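Long-range contact in nucleoporin nup120 (Schizosaccharomyces pombe, PDB 4GQ2), which serves as a structural constituent of the nuclear pore complex, whose nucleoporins can also dock transiently associated nuclear transport factors: residues 734-746 with 764-776. Sequence-based numbering, arbitrary orientation.
Sequences FLLENSALLLEKF and LASVNTALQFFSA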
loop_
_atom_site.group_PDB
_atom_site.type_symbol
_atom_site.label_atom_id
_atom_site.label_comp_id
_atom_site.label_asym_id
_atom_site.label_seq_id
_atom_site.Cartn_x
_atom_site.Cartn_y
_atom_site.Cartn_z
ATOM N N PHE A 734 -9.433 -4.981 5.424
ATOM C CA PHE A 734 -8.495 -4.262 6.278
ATOM C C PHE A 734 -7.037 -4.501 5.851
ATOM O O PHE A 734 -6.298 -3.552 5.551
ATOM C CB PHE A 734 -8.742 -4.637 7.740
ATOM C CG PHE A 734 -7.630 -4.261 8.671
ATOM C CD1 PHE A 734 -7.436 -2.940 9.045
ATOM C CD2 PHE A 734 -6.804 -5.248 9.219
ATOM C CE1 PHE A 734 -6.417 -2.596 9.926
ATOM C CE2 PHE A 734 -5.782 -4.911 10.093
ATOM C CZ PHE A 734 -5.586 -3.583 10.445
ATOM N N LEU A 735 -6.636 -5.764 5.781
ATOM C CA LEU A 735 -5.278 -6.099 5.355
ATOM C C LEU A 735 -4.934 -5.672 3.923
ATOM O O LEU A 735 -3.792 -5.298 3.646
ATOM C CB LEU A 735 -4.978 -7.582 5.570
ATOM C CG LEU A 735 -4.924 -7.992 7.050
ATOM C CD1 LEU A 735 -4.941 -9.502 7.179
ATOM C CD2 LEU A 735 -3.704 -7.410 7.756
ATOM N N LEU A 736 -5.913 -5.718 3.019
ATOM C CA LEU A 736 -5.702 -5.242 1.650
ATOM C C LEU A 736 -5.387 -3.734 1.636
ATOM O O LEU A 736 -4.584 -3.264 0.825
ATOM C CB LEU A 736 -6.895 -5.588 0.736
ATOM C CG LEU A 736 -6.943 -7.065 0.310
ATOM C CD1 LEU A 736 -8.217 -7.412 -0.441
ATOM C CD2 LEU A 736 -5.729 -7.431 -0.533
ATOM N N GLU A 737 -5.988 -2.996 2.563
ATOM C CA GLU A 737 -5.674 -1.587 2.736
ATOM C C GLU A 737 -4.261 -1.414 3.305
ATOM O O GLU A 737 -3.637 -0.374 3.123
ATOM C CB GLU A 737 -6.728 -0.896 3.615
ATOM C CG GLU A 737 -7.062 0.523 3.166
ATOM C CD GLU A 737 -7.962 1.282 4.135
ATOM O OE1 GLU A 737 -7.534 2.358 4.626
ATOM O OE2 GLU A 737 -9.095 0.812 4.397
ATOM N N ASN A 738 -3.746 -2.441 3.974
ATOM C CA ASN A 738 -2.392 -2.375 4.526
ATOM C C ASN A 738 -1.320 -2.591 3.445
ATOM O O ASN A 738 -0.141 -2.248 3.627
ATOM C CB ASN A 738 -2.230 -3.390 5.666
ATOM C CG ASN A 738 -2.780 -2.886 6.988
ATOM O OD1 ASN A 738 -2.017 -2.568 7.899
ATOM N ND2 ASN A 738 -4.111 -2.819 7.109
ATOM N N SER A 739 -1.739 -3.164 2.323
ATOM C CA SER A 739 -0.814 -3.579 1.274
ATOM C C SER A 739 -0.127 -2.407 0.586
ATOM O O SER A 739 1.066 -2.481 0.294
ATOM C CB SER A 739 -1.526 -4.450 0.245
ATOM O OG SER A 739 -0.573 -5.050 -0.611
ATOM N N ALA A 740 -0.877 -1.333 0.339
ATOM C CA ALA A 740 -0.334 -0.134 -0.313
ATOM C C ALA A 740 -0.001 0.989 0.674
ATOM O O ALA A 740 0.395 2.089 0.274
ATOM C CB ALA A 740 -1.288 0.368 -1.389
ATOM N N LEU A 741 -0.139 0.697 1.963
ATOM C CA LEU A 741 0.067 1.686 3.000
ATOM C C LEU A 741 1.550 1.871 3.298
ATOM O O LEU A 741 2.191 1.017 3.920
ATOM C CB LEU A 741 -0.709 1.297 4.255
ATOM C CG LEU A 741 -0.844 2.293 5.411
ATOM C CD1 LEU A 741 -0.882 3.736 4.942
ATOM C CD2 LEU A 741 -2.110 1.966 6.178
ATOM N N LEU A 742 2.093 2.996 2.843
ATOM C CA LEU A 742 3.515 3.272 3.005
ATOM C C LEU A 742 3.807 3.853 4.369
ATOM O O LEU A 742 3.155 4.803 4.807
ATOM C CB LEU A 742 4.026 4.186 1.889
ATOM C CG LEU A 742 4.247 3.414 0.591
ATOM C CD1 LEU A 742 4.353 4.355 -0.597
ATOM C CD2 LEU A 742 5.487 2.538 0.712
ATOM N N LEU A 743 4.791 3.263 5.033
ATOM C CA LEU A 743 5.157 3.626 6.390
ATOM C C LEU A 743 6.098 4.822 6.414
ATOM O O LEU A 743 6.850 5.052 5.471
ATOM C CB LEU A 743 5.800 2.428 7.104
ATOM C CG LEU A 743 4.892 1.235 7.427
ATOM C CD1 LEU A 743 5.666 0.177 8.191
ATOM C CD2 LEU A 743 3.652 1.661 8.205
ATOM N N GLU A 744 6.050 5.575 7.506
ATOM C CA GLU A 744 6.913 6.734 7.682
ATOM C C GLU A 744 8.337 6.338 8.070
ATOM O O GLU A 744 8.555 5.352 8.782
ATOM C CB GLU A 744 6.314 7.694 8.712
ATOM C CG GLU A 744 5.058 8.400 8.220
ATOM C CD GLU A 744 4.282 9.088 9.330
ATOM O OE1 GLU A 744 3.870 8.408 10.296
ATOM O OE2 GLU A 744 4.063 10.316 9.223
ATOM N N LYS A 745 9.297 7.108 7.565
ATOM C CA LYS A 745 10.704 6.968 7.928
ATOM C C LYS A 745 11.181 8.233 8.639
ATOM O O LYS A 745 10.770 9.345 8.288
ATOM C CB LYS A 745 11.561 6.690 6.689
ATOM C CG LYS A 745 11.843 5.214 6.424
ATOM C CD LYS A 745 10.702 4.519 5.693
ATOM C CE LYS A 745 11.111 3.137 5.202
ATOM N NZ LYS A 745 11.360 2.144 6.289
ATOM N N PHE A 746 12.048 8.060 9.634
ATOM C CA PHE A 746 12.487 9.173 10.478
ATOM C C PHE A 746 13.952 9.550 10.252
ATOM O O PHE A 746 14.820 8.686 10.120
ATOM C CB PHE A 746 12.235 8.856 11.959
ATOM C CG PHE A 746 10.900 8.211 12.225
ATOM C CD1 PHE A 746 9.719 8.944 12.119
ATOM C CD2 PHE A 746 10.823 6.868 12.583
ATOM C CE1 PHE A 746 8.491 8.347 12.360
ATOM C CE2 PHE A 746 9.597 6.269 12.828
ATOM C CZ PHE A 746 8.431 7.010 12.717
ATOM N N LEU A 764 10.748 -4.862 12.029
ATOM C CA LEU A 764 9.542 -4.066 12.286
ATOM C C LEU A 764 9.733 -2.563 12.093
ATOM O O LEU A 764 8.778 -1.842 11.781
ATOM C CB LEU A 764 8.995 -4.352 13.684
ATOM C CG LEU A 764 8.205 -5.653 13.842
ATOM C CD1 LEU A 764 7.884 -5.924 15.309
ATOM C CD2 LEU A 764 6.932 -5.656 13.012
ATOM N N ALA A 765 10.969 -2.103 12.264
ATOM C CA ALA A 765 11.299 -0.681 12.176
ATOM C C ALA A 765 11.915 -0.268 10.835
ATOM O O ALA A 765 12.169 0.919 10.615
ATOM C CB ALA A 765 12.225 -0.293 13.325
ATOM N N SER A 766 12.146 -1.232 9.944
ATOM C CA SER A 766 12.866 -0.974 8.683
ATOM C C SER A 766 12.027 -1.330 7.452
ATOM O O SER A 766 12.353 -0.971 6.324
ATOM C CB SER A 766 14.188 -1.749 8.665
ATOM O OG SER A 766 14.912 -1.576 9.877
ATOM N N VAL A 767 10.941 -2.043 7.703
ATOM C CA VAL A 767 9.973 -2.465 6.700
ATOM C C VAL A 767 9.299 -1.263 6.006
ATOM O O VAL A 767 9.237 -0.174 6.577
ATOM C CB VAL A 767 8.982 -3.424 7.401
ATOM C CG1 VAL A 767 7.535 -3.019 7.226
ATOM C CG2 VAL A 767 9.292 -4.883 7.054
ATOM N N ASN A 768 8.813 -1.454 4.778
ATOM C CA ASN A 768 8.282 -0.340 3.975
ATOM C C ASN A 768 6.763 -0.185 3.959
ATOM O O ASN A 768 6.251 0.922 3.783
ATOM C CB ASN A 768 8.796 -0.404 2.529
ATOM C CG ASN A 768 10.151 0.255 2.350
ATOM O OD1 ASN A 768 10.645 0.936 3.239
ATOM N ND2 ASN A 768 10.758 0.056 1.187
ATOM N N THR A 769 6.037 -1.285 4.114
ATOM C CA THR A 769 4.576 -1.218 4.085
ATOM C C THR A 769 3.955 -1.766 5.354
ATOM O O THR A 769 4.574 -2.556 6.079
ATOM C CB THR A 769 3.981 -1.968 2.882
ATOM O OG1 THR A 769 4.056 -3.378 3.120
ATOM C CG2 THR A 769 4.736 -1.618 1.591
ATOM N N ALA A 770 2.712 -1.359 5.607
ATOM C CA ALA A 770 1.936 -1.894 6.719
ATOM C C ALA A 770 1.722 -3.414 6.621
ATOM O O ALA A 770 1.643 -4.097 7.640
ATOM C CB ALA A 770 0.601 -1.171 6.831
ATOM N N LEU A 771 1.617 -3.939 5.402
ATOM C CA LEU A 771 1.414 -5.379 5.218
ATOM C C LEU A 771 2.702 -6.176 5.453
ATOM O O LEU A 771 2.651 -7.317 5.886
ATOM C CB LEU A 771 0.809 -5.691 3.848
ATOM C CG LEU A 771 0.358 -7.134 3.603
ATOM C CD1 LEU A 771 -0.698 -7.568 4.611
ATOM C CD2 LEU A 771 -0.150 -7.315 2.172
ATOM N N GLN A 772 3.850 -5.563 5.175
ATOM C CA GLN A 772 5.144 -6.173 5.493
ATOM C C GLN A 772 5.354 -6.194 7.009
ATOM O O GLN A 772 5.892 -7.155 7.556
ATOM C CB GLN A 772 6.301 -5.435 4.787
ATOM C CG GLN A 772 6.255 -5.510 3.264
ATOM C CD GLN A 772 7.186 -4.533 2.563
ATOM O OE1 GLN A 772 7.713 -3.597 3.168
ATOM N NE2 GLN A 772 7.394 -4.750 1.268
ATOM N N PHE A 773 4.922 -5.130 7.681
ATOM C CA PHE A 773 4.942 -5.039 9.146
ATOM C C PHE A 773 4.078 -6.159 9.753
ATOM O O PHE A 773 4.528 -6.885 10.643
ATOM C CB PHE A 773 4.425 -3.658 9.545
ATOM C CG PHE A 773 4.509 -3.350 11.013
ATOM C CD1 PHE A 773 3.512 -3.763 11.884
ATOM C CD2 PHE A 773 5.548 -2.568 11.512
ATOM C CE1 PHE A 773 3.566 -3.441 13.233
ATOM C CE2 PHE A 773 5.610 -2.245 12.861
ATOM C CZ PHE A 773 4.614 -2.678 13.724
ATOM N N PHE A 774 2.846 -6.302 9.264
ATOM C CA PHE A 774 1.987 -7.425 9.655
ATOM C C PHE A 774 2.688 -8.764 9.422
ATOM O O PHE A 774 2.631 -9.662 10.267
ATOM C CB PHE A 774 0.682 -7.390 8.858
ATOM C CG PHE A 774 -0.226 -8.566 9.111
ATOM C CD1 PHE A 774 -0.965 -8.658 10.293
ATOM C CD2 PHE A 774 -0.358 -9.570 8.164
ATOM C CE1 PHE A 774 -1.822 -9.720 10.514
ATOM C CE2 PHE A 774 -1.211 -10.649 8.385
ATOM C CZ PHE A 774 -1.943 -10.725 9.564
ATOM N N SER A 775 3.343 -8.889 8.270
ATOM C CA SER A 775 4.024 -10.121 7.903
ATOM C C SER A 775 5.086 -10.462 8.934
ATOM O O SER A 775 5.213 -11.610 9.350
ATOM C CB SER A 775 4.637 -9.992 6.507
ATOM O OG SER A 775 3.619 -9.891 5.525
ATOM N N ALA A 776 5.823 -9.447 9.370
ATOM C CA ALA A 776 6.885 -9.634 10.350
ATOM C C ALA A 776 6.350 -10.106 11.706
ATOM O O ALA A 776 6.980 -10.936 12.356
ATOM C CB ALA A 776 7.710 -8.370 10.490
HETATM O O HOH W 1 2.949 -4.506 1.050
HETATM O O HOH W 2 13.359 3.167 8.792
#
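The C-terminal end of helix 719-739 and the chain leaving it meet the capped N-terminus of helix 770-777, joined by a single beta bridge between Leu-742 and Thr-769, a non-hydrogen-bonded antiparallel pair. Two flanking hydrogen bonds define the bridge: Leu-743 N to Asn-768 O and Ala-770 N to Leu-741 O, each 3.0 Å. Thr-769 OG1 accepts from Gln-772 N, while Gln-772 OE1 takes both Asn-768 N and Thr-769 N; one water links Thr-769 OG1 to Ser-739 O.

The axes of segments 734-739 and 770-776 approach to 8.2 Å, at 116° between their N-to-C directions. Leu-735 CD2 sits 3.8 Å from the Phe-774 ring centroid, only 6° off the normal, a CH-pi contact over the face. The Ala-770 methyl packs 3.8 Å from Leu-741 CB. Asn-738 OD1 lies 3.2 Å from Ala-770 CB, while its ND2 donates a hydrogen bond to Phe-734 O.

Beyond the bridge, Leu-743 CD1 meets Val-767 CG1 at 3.8 Å. The poorly ordered Lys-745 chain is bent at chi2 and chi4; as modelled, NZ probably donates to Val-767 O. Leu-735 also packs on Leu-686 of helix 672-703, and Leu-741 and Leu-743 on helix 826-832. A Thr-Gln capping box, with a beta bridge at its threonine, thus characterises this junction within the alpha-helical part of nup120.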